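Local coordinates for Lon211 (Mycobacterium tuberculosis, PDB 6VBK), which probably recognises and binds protein substrates as the N-terminal domain of an ATP-dependent Lon protease, at residues Glu86-Leu91 / Pro96-Arg101; Leu12-Leu17 / Gly80-Ile85; Ile44-Ala49 / Gly116-Val121. All blocks are in the same frame, centred on the assembly; numbering follows the deposited sequence.

Contact 1: Glu86-Leu91 / Pro96-Arg101; sequences EQEGRL and PGAVVR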
loop_
_atom_site.group_PDB
_atom_site.type_symbol
_atom_site.label_atom_id
_atom_site.label_comp_id
_atom_site.label_asym_id
_atom_site.label_seq_id
_atom_site.Cartn_x
_atom_site.Cartn_y
_atom_site.Cartn_z
ATOM N N GLU B 86 -18.503 -4.597 16.669
ATOM C CA GLU B 86 -19.654 -5.413 16.298
ATOM C C GLU B 86 -20.935 -4.910 16.950
ATOM O O GLU B 86 -21.994 -4.900 16.313
ATOM C CB GLU B 86 -19.404 -6.874 16.677
ATOM C CG GLU B 86 -18.198 -7.505 15.998
ATOM C CD GLU B 86 -18.476 -7.924 14.565
ATOM O OE1 GLU B 86 -19.623 -7.752 14.100
ATOM O OE2 GLU B 86 -17.546 -8.430 13.904
ATOM N N GLN B 87 -20.863 -4.499 18.213
ATOM C CA GLN B 87 -22.037 -4.068 18.954
ATOM C C GLN B 87 -21.678 -2.889 19.845
ATOM O O GLN B 87 -20.527 -2.727 20.258
ATOM C CB GLN B 87 -22.614 -5.201 19.810
ATOM C CG GLN B 87 -23.219 -6.341 19.014
ATOM C CD GLN B 87 -23.763 -7.438 19.902
ATOM O OE1 GLN B 87 -23.388 -7.552 21.069
ATOM N NE2 GLN B 87 -24.657 -8.251 19.354
ATOM N N GLU B 88 -22.684 -2.067 20.135
ATOM C CA GLU B 88 -22.555 -0.977 21.091
ATOM C C GLU B 88 -23.793 -0.950 21.973
ATOM O O GLU B 88 -24.918 -1.083 21.483
ATOM C CB GLU B 88 -22.373 0.378 20.398
ATOM C CG GLU B 88 -21.072 0.518 19.625
ATOM C CD GLU B 88 -20.809 1.944 19.190
ATOM O OE1 GLU B 88 -20.673 2.820 20.071
ATOM O OE2 GLU B 88 -20.750 2.192 17.968
ATOM N N GLY B 89 -23.575 -0.782 23.273
ATOM C CA GLY B 89 -24.658 -0.745 24.236
ATOM C C GLY B 89 -24.147 -0.611 25.653
ATOM O O GLY B 89 -23.257 0.202 25.920
ATOM N N ARG B 90 -24.690 -1.404 26.574
ATOM C CA ARG B 90 -24.260 -1.390 27.965
ATOM C C ARG B 90 -23.849 -2.791 28.393
ATOM O O ARG B 90 -24.565 -3.764 28.132
ATOM C CB ARG B 90 -25.361 -0.847 28.882
ATOM C CG ARG B 90 -25.606 0.646 28.708
ATOM C CD ARG B 90 -26.467 1.213 29.824
ATOM N NE ARG B 90 -26.645 2.656 29.685
ATOM C CZ ARG B 90 -25.797 3.563 30.159
ATOM N NH1 ARG B 90 -24.705 3.181 30.807
ATOM N NH2 ARG B 90 -26.040 4.855 29.985
ATOM N N LEU B 91 -22.695 -2.882 29.048
ATOM C CA LEU B 91 -22.196 -4.144 29.554
ATOM C C LEU B 91 -23.046 -4.612 30.735
ATOM O O LEU B 91 -23.799 -3.828 31.318
ATOM C CB LEU B 91 -20.732 -3.991 29.964
ATOM C CG LEU B 91 -19.788 -3.596 28.826
ATOM C CD1 LEU B 91 -18.367 -3.427 29.338
ATOM C CD2 LEU B 91 -19.839 -4.622 27.702
ATOM N N PRO B 96 -21.087 1.791 29.998
ATOM C CA PRO B 96 -21.187 1.952 28.542
ATOM C C PRO B 96 -20.105 1.122 27.869
ATOM O O PRO B 96 -18.927 1.212 28.223
ATOM C CB PRO B 96 -20.974 3.455 28.332
ATOM C CG PRO B 96 -20.206 3.897 29.539
ATOM C CD PRO B 96 -20.685 3.036 30.672
ATOM N N GLY B 97 -20.512 0.292 26.908
ATOM C CA GLY B 97 -19.622 -0.719 26.382
ATOM C C GLY B 97 -19.695 -0.831 24.873
ATOM O O GLY B 97 -20.573 -0.264 24.217
ATOM N N ALA B 98 -18.736 -1.580 24.338
ATOM C CA ALA B 98 -18.702 -1.936 22.931
ATOM C C ALA B 98 -18.105 -3.329 22.812
ATOM O O ALA B 98 -17.316 -3.754 23.659
ATOM C CB ALA B 98 -17.890 -0.929 22.107
ATOM N N VAL B 99 -18.498 -4.041 21.763
ATOM C CA VAL B 99 -17.983 -5.375 21.480
ATOM C C VAL B 99 -17.159 -5.288 20.205
ATOM O O VAL B 99 -17.664 -4.866 19.158
ATOM C CB VAL B 99 -19.112 -6.406 21.345
ATOM C CG1 VAL B 99 -18.549 -7.754 20.931
ATOM C CG2 VAL B 99 -19.870 -6.526 22.656
ATOM N N VAL B 100 -15.890 -5.682 20.294
ATOM C CA VAL B 100 -14.963 -5.592 19.174
ATOM C C VAL B 100 -14.473 -6.991 18.823
ATOM O O VAL B 100 -14.288 -7.840 19.704
ATOM C CB VAL B 100 -13.779 -4.647 19.479
ATOM C CG1 VAL B 100 -12.882 -5.224 20.569
ATOM C CG2 VAL B 100 -12.980 -4.357 18.215
ATOM N N ARG B 101 -14.286 -7.230 17.529
ATOM C CA ARG B 101 -13.774 -8.491 17.014
ATOM C C ARG B 101 -12.449 -8.237 16.312
ATOM O O ARG B 101 -12.379 -7.414 15.394
ATOM C CB ARG B 101 -14.774 -9.137 16.049
ATOM C CG ARG B 101 -14.248 -10.375 15.330
ATOM C CD ARG B 101 -15.284 -10.907 14.348
ATOM N NE ARG B 101 -15.617 -9.922 13.322
ATOM C CZ ARG B 101 -15.074 -9.893 12.110
ATOM N NH1 ARG B 101 -14.172 -10.801 11.765
ATOM N NH2 ARG B 101 -15.434 -8.959 11.241
HETATM O O HOH W 1 -18.067 -8.057 11.330
#
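A beta hairpin with a classic bulge pairs Glu86 and Gln87 with the single residue Val99. Its strands, 86-88 and 96-101, run antiparallel, their axes 4.6 Å apart. At the bulge Val99 O takes two backbone N-H groups: a short bond of 2.6 Å from Glu86 N and a weak one from Gln87 N. Val99 N answers with a 2.8 Å bond to Gln87 O. Beyond Glu88 and Ala98, a non-hydrogen-bonded pair, the ladder resumes at Gly89 and Gly97, where Gly97 N lies 2.9 Å from Gly89 O and Gly89 N bonds back to Gly97 O.

On the Val99 side of the hairpin, the side chains of Gln87 and Val99 lie alongside one another, with Gln87 CB 4.0 Å from Val99 CB. Farther on, the isobutyl group of Leu91 rests with CG 3.8 Å from Gly97 CA, where the glycine offers only backbone. Glu88 turns to the other face and sends its carboxylate to Arg48 on helix 38-50.

The polar anchor lies at the bulged end. Glu86 bends at its second torsion (chi2 -79°), which carries OE2 to the edge of the Arg101 guanidinium. There Arg101 NE donates a hydrogen bond to Glu86 OE2 (2.5 Å, 167° at the hydrogen), part of a salt bridge. The bond runs close to the guanidinium plane, although the two flat groups are turned 51° apart. One water donates to Glu86 OE2 and accepts from Arg101 NH2, so it bridges these two atoms beside the direct NE bond. Strand 29-33 flanks 96-101 on its other edge, making this bulged hairpin part of the curled sheet of a PUA-like Lon N-terminal domain.

Contact 2: Leu12-Leu17 / Gly80-Ile85; sequences LTLPVL and GTLGVI
Val16 N faces Leu119 O, probably in a hydrogen bond, and with its neighbours it fixes the strand from which Leu14 reaches Leu82. Leu14 N likewise faces Val121 O, while on the other edge Pro15 and Leu17 bond through their backbones with Leu67. The strand is thus held from both edges in the curled, PUA-like sheet, and the contact with 80-85 is left to hydrocarbon.

In the order of the sheet, strand 65-70 pairs with both parent strands, 9-19 and 79-88. Inside the curl the backbones of the two segments come no nearer than 8.4 Å, Leu14 CA to Leu82 CA, and no hydrogen bond passes from one segment to the other. Leucine branches span the gap instead. The CB bond of Leu82 does not itself aim at 12-17; a first torsion of 173°, with CG anti to the backbone N, turns the branched end that way. The CD1 methyl of Leu82 comes to 3.6 Å from Leu14 CD1. Leu82 CD1 also brushes Leu14 CD2 at 4.2 Å, meeting the fork of the opposing side chain rather than one methyl alone. The two side chains cross at about a right angle, so the touch is confined to these branch ends.

Around this crossing, Leu67 adjoins Leu14, and Arg65 touches both Leu12 and Leu82. Ser104 and Val106 of strand 96-112 also lie against Leu82, so that several strands pack around the three leucines Leu12, Leu14 and Leu82. The second methyl of Leu82 is met more loosely, from the Leu12 end of the segment: Leu12 CD1 stands 4.4 Å from Leu82 CD2.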
loop_
_atom_site.group_PDB
_atom_site.type_symbol
_atom_site.label_atom_id
_atom_site.label_comp_id
_atom_site.label_asym_id
_atom_site.label_seq_id
_atom_site.Cartn_x
_atom_site.Cartn_y
_atom_site.Cartn_z
ATOM N N LEU B 12 -3.707 0.997 5.104
ATOM C CA LEU B 12 -4.936 1.423 5.755
ATOM C C LEU B 12 -4.678 2.612 6.673
ATOM O O LEU B 12 -3.567 2.829 7.159
ATOM C CB LEU B 12 -5.547 0.279 6.565
ATOM C CG LEU B 12 -6.355 -0.788 5.832
ATOM C CD1 LEU B 12 -6.780 -1.864 6.809
ATOM C CD2 LEU B 12 -7.569 -0.173 5.159
ATOM N N THR B 13 -5.736 3.382 6.910
ATOM C CA THR B 13 -5.720 4.484 7.863
ATOM C C THR B 13 -6.810 4.229 8.893
ATOM O O THR B 13 -7.995 4.168 8.544
ATOM C CB THR B 13 -5.931 5.827 7.160
ATOM O OG1 THR B 13 -4.838 6.074 6.265
ATOM C CG2 THR B 13 -6.006 6.952 8.173
ATOM N N LEU B 14 -6.414 4.071 10.152
ATOM C CA LEU B 14 -7.326 3.666 11.211
ATOM C C LEU B 14 -7.081 4.498 12.460
ATOM O O LEU B 14 -5.950 4.935 12.708
ATOM C CB LEU B 14 -7.155 2.178 11.555
ATOM C CG LEU B 14 -7.393 1.177 10.424
ATOM C CD1 LEU B 14 -6.885 -0.198 10.818
ATOM C CD2 LEU B 14 -8.869 1.125 10.059
ATOM N N PRO B 15 -8.118 4.730 13.265
ATOM C CA PRO B 15 -7.909 5.384 14.560
ATOM C C PRO B 15 -7.359 4.398 15.579
ATOM O O PRO B 15 -7.754 3.230 15.620
ATOM C CB PRO B 15 -9.315 5.860 14.943
ATOM C CG PRO B 15 -10.220 4.868 14.294
ATOM C CD PRO B 15 -9.541 4.439 13.014
ATOM N N VAL B 16 -6.436 4.880 16.403
ATOM C CA VAL B 16 -5.768 4.028 17.381
ATOM C C VAL B 16 -6.626 3.931 18.635
ATOM O O VAL B 16 -6.925 4.943 19.277
ATOM C CB VAL B 16 -4.367 4.559 17.714
ATOM C CG1 VAL B 16 -3.770 3.774 18.871
ATOM C CG2 VAL B 16 -3.468 4.476 16.494
ATOM N N LEU B 17 -7.018 2.703 18.970
ATOM C CA LEU B 17 -7.767 2.450 20.225
ATOM C C LEU B 17 -6.774 1.792 21.182
ATOM O O LEU B 17 -6.528 0.589 21.039
ATOM C CB LEU B 17 -8.975 1.552 19.945
ATOM C CG LEU B 17 -10.078 1.605 21.000
ATOM C CD1 LEU B 17 -11.397 1.103 20.436
ATOM C CD2 LEU B 17 -9.683 0.813 22.234
ATOM N N GLY B 80 -0.720 -3.595 15.411
ATOM C CA GLY B 80 -2.018 -3.577 16.044
ATOM C C GLY B 80 -2.934 -4.617 15.418
ATOM O O GLY B 80 -2.604 -5.267 14.428
ATOM N N THR B 81 -4.106 -4.768 16.024
ATOM C CA THR B 81 -5.129 -5.682 15.532
ATOM C C THR B 81 -6.267 -4.869 14.935
ATOM O O THR B 81 -6.868 -4.037 15.624
ATOM C CB THR B 81 -5.651 -6.589 16.646
ATOM O OG1 THR B 81 -4.571 -7.360 17.185
ATOM C CG2 THR B 81 -6.712 -7.533 16.105
ATOM N N LEU B 82 -6.549 -5.099 13.655
ATOM C CA LEU B 82 -7.722 -4.506 13.030
ATOM C C LEU B 82 -8.976 -5.006 13.733
ATOM O O LEU B 82 -9.241 -6.211 13.764
ATOM C CB LEU B 82 -7.763 -4.854 11.542
ATOM C CG LEU B 82 -9.018 -4.442 10.769
ATOM C CD1 LEU B 82 -9.262 -2.947 10.893
ATOM C CD2 LEU B 82 -8.916 -4.851 9.305
ATOM N N GLY B 83 -9.734 -4.087 14.310
ATOM C CA GLY B 83 -10.915 -4.429 15.087
ATOM C C GLY B 83 -12.177 -3.892 14.443
ATOM O O GLY B 83 -12.196 -2.766 13.942
ATOM N N VAL B 84 -13.228 -4.705 14.461
ATOM C CA VAL B 84 -14.543 -4.318 13.960
ATOM C C VAL B 84 -15.472 -4.175 15.157
ATOM O O VAL B 84 -15.688 -5.138 15.903
ATOM C CB VAL B 84 -15.093 -5.339 12.952
ATOM C CG1 VAL B 84 -16.554 -5.051 12.656
ATOM C CG2 VAL B 84 -14.274 -5.312 11.672
ATOM N N ILE B 85 -16.009 -2.971 15.348
ATOM C CA ILE B 85 -16.971 -2.726 16.416
ATOM C C ILE B 85 -18.266 -3.438 16.052
ATOM O O ILE B 85 -19.038 -2.959 15.216
ATOM C CB ILE B 85 -17.199 -1.219 16.639
ATOM C CG1 ILE B 85 -15.879 -0.524 16.977
ATOM C CG2 ILE B 85 -18.219 -0.993 17.747
ATOM C CD1 ILE B 85 -15.257 -0.985 18.280
#

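Contact 3: Ile44-Ala49 / Gly116-Val121; sequences IEAARA and GAALWV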
loop_
_atom_site.group_PDB
_atom_site.type_symbol
_atom_site.label_atom_id
_atom_site.label_comp_id
_atom_site.label_asym_id
_atom_site.label_seq_id
_atom_site.Cartn_x
_atom_site.Cartn_y
_atom_site.Cartn_z
ATOM N N ILE B 44 -13.634 5.208 18.857
ATOM C CA ILE B 44 -14.828 4.606 18.272
ATOM C C ILE B 44 -15.627 5.646 17.497
ATOM O O ILE B 44 -16.159 5.360 16.417
ATOM C CB ILE B 44 -15.677 3.936 19.369
ATOM C CG1 ILE B 44 -14.879 2.815 20.041
ATOM C CG2 ILE B 44 -16.981 3.403 18.792
ATOM C CD1 ILE B 44 -15.651 2.065 21.102
ATOM N N GLU B 45 -15.717 6.869 18.024
ATOM C CA GLU B 45 -16.476 7.910 17.337
ATOM C C GLU B 45 -15.749 8.395 16.091
ATOM O O GLU B 45 -16.385 8.710 15.078
ATOM C CB GLU B 45 -16.758 9.071 18.288
ATOM C CG GLU B 45 -17.835 8.764 19.312
ATOM C CD GLU B 45 -19.130 8.305 18.667
ATOM O OE1 GLU B 45 -19.537 8.904 17.648
ATOM O OE2 GLU B 45 -19.736 7.337 19.173
ATOM N N ALA B 46 -14.416 8.469 16.145
ATOM C CA ALA B 46 -13.650 8.766 14.939
ATOM C C ALA B 46 -13.817 7.663 13.904
ATOM O O ALA B 46 -13.862 7.932 12.698
ATOM C CB ALA B 46 -12.175 8.959 15.286
ATOM N N ALA B 47 -13.913 6.411 14.358
ATOM C CA ALA B 47 -14.143 5.309 13.432
ATOM C C ALA B 47 -15.543 5.371 12.838
ATOM O O ALA B 47 -15.734 5.079 11.652
ATOM C CB ALA B 47 -13.917 3.973 14.137
ATOM N N ARG B 48 -16.535 5.750 13.647
ATOM C CA ARG B 48 -17.901 5.850 13.142
ATOM C C ARG B 48 -18.010 6.943 12.089
ATOM O O ARG B 48 -18.597 6.735 11.021
ATOM C CB ARG B 48 -18.871 6.114 14.293
ATOM C CG ARG B 48 -20.327 5.868 13.930
ATOM C CD ARG B 48 -21.272 6.489 14.944
ATOM N NE ARG B 48 -20.809 6.299 16.315
ATOM C CZ ARG B 48 -20.983 5.184 17.017
ATOM N NH1 ARG B 48 -21.606 4.145 16.477
ATOM N NH2 ARG B 48 -20.527 5.107 18.259
ATOM N N ALA B 49 -17.440 8.117 12.372
ATOM C CA ALA B 49 -17.485 9.221 11.419
ATOM C C ALA B 49 -16.781 8.858 10.117
ATOM O O ALA B 49 -17.262 9.194 9.029
ATOM C CB ALA B 49 -16.859 10.472 12.036
ATOM N N GLY B 116 -12.546 13.310 13.897
ATOM C CA GLY B 116 -12.627 13.051 15.320
ATOM C C GLY B 116 -11.385 13.498 16.070
ATOM O O GLY B 116 -10.449 14.081 15.519
ATOM N N ALA B 117 -11.386 13.208 17.369
ATOM C CA ALA B 117 -10.298 13.586 18.260
ATOM C C ALA B 117 -9.306 12.454 18.494
ATOM O O ALA B 117 -8.425 12.584 19.351
ATOM C CB ALA B 117 -10.858 14.073 19.599
ATOM N N ALA B 118 -9.425 11.356 17.757
ATOM C CA ALA B 118 -8.562 10.202 17.947
ATOM C C ALA B 118 -7.260 10.356 17.166
ATOM O O ALA B 118 -7.153 11.153 16.231
ATOM C CB ALA B 118 -9.275 8.921 17.518
ATOM N N LEU B 119 -6.265 9.571 17.570
ATOM C CA LEU B 119 -4.990 9.528 16.870
ATOM C C LEU B 119 -5.079 8.565 15.694
ATOM O O LEU B 119 -5.525 7.422 15.848
ATOM C CB LEU B 119 -3.874 9.104 17.824
ATOM C CG LEU B 119 -2.520 8.756 17.203
ATOM C CD1 LEU B 119 -1.951 9.937 16.429
ATOM C CD2 LEU B 119 -1.549 8.298 18.280
ATOM N N TRP B 120 -4.660 9.027 14.521
ATOM C CA TRP B 120 -4.712 8.239 13.300
ATOM C C TRP B 120 -3.307 7.837 12.875
ATOM O O TRP B 120 -2.369 8.636 12.955
ATOM C CB TRP B 120 -5.391 9.021 12.173
ATOM C CG TRP B 120 -6.852 9.256 12.401
ATOM C CD1 TRP B 120 -7.417 10.230 13.173
ATOM C CD2 TRP B 120 -7.939 8.508 11.842
ATOM N NE1 TRP B 120 -8.787 10.131 13.134
ATOM C CE2 TRP B 120 -9.132 9.082 12.323
ATOM C CE3 TRP B 120 -8.017 7.407 10.984
ATOM C CZ2 TRP B 120 -10.388 8.591 11.974
ATOM C CZ3 TRP B 120 -9.265 6.924 10.637
ATOM C CH2 TRP B 120 -10.433 7.514 11.133
ATOM N N VAL B 121 -3.166 6.587 12.430
ATOM C CA VAL B 121 -1.904 6.070 11.917
ATOM C C VAL B 121 -2.180 5.304 10.631
ATOM O O VAL B 121 -3.289 4.823 10.389
ATOM C CB VAL B 121 -1.175 5.157 12.931
ATOM C CG1 VAL B 121 -0.880 5.907 14.223
ATOM C CG2 VAL B 121 -1.991 3.903 13.204
#
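Trp120 meets Ala46 through the CZ2 corner of its indole, at the place where helix 38-50 lies against the loop and strand of 116-121. From the backbone of Trp120, CB sets off along the flank of the contact, and a first torsion of -68° puts CG beside the backbone N and opposite the carbonyl carbon. The ring then swings round until its benzo part fronts the helix. NE1 donates to Pro115 O, a hydrogen bond just ahead of the segment that should fix the rotation of the ring; the same nitrogen, Trp120 NE1, passes 4.2 Å from Ala46 CB. Next along the edge, Trp120 CZ2 carries most of the touch, 3.6 Å from Ala46 O and 3.8 Å from Ala46 CB. The carbonyl oxygen comes in at the edge, near the ring plane, while the methyl lies obliquely above CZ2. At the tip, CH2 also approaches Ala46 O. Pro15 of strand 9-19 lies over one face of the six-membered ring, on the same side as the Ala46 methyl.

That methyl is shared. Besides the indole, Ala46 CB meets Ala118 CB at 3.7 Å and Gly116 CA at 4.1 Å, so three residues of the segment gather around one small side chain. Gly116, with a positive phi of 76°, supplies bare backbone at close quarters to the helix.

Elsewhere on the helix, Arg48 grips the Glu45 carboxylate side-on with NE and NH2, one turn along; Arg48 NH2 to Glu45 OE2 measures 2.5 Å. Ala47 in turn faces Pro15, Pro64 and Val66. Small alanines on a helix seated against sheet residues and an indole make this a close helix-on-sheet packing within the PUA-like fold of the Lon N-terminal domain.

Contact 2 is the buried one, its centre about 9 Å from the centre of the chain, and it is wholly apolar. Contacts 1 and 3 lie nearer the surface, at about 16 and 18 Å: contact 1 adds a backbone ladder and an ion pair, whereas contact 3 is small-residue and indole packing with its salt bridge confined to the helix. Contacts 1 and 2 share strand 79-88, whose pairing with 96-112 continues through Arg101 O and Val84 N, 3.0 Å apart. Contacts 2 and 3 meet where strands 9-19 and 120-125 run side by side. The helix of contact 3 reaches contact 1: Arg48 NH1 bridges to Glu88 OE2 at 2.6 Å, and Ile44 packs on Ala98.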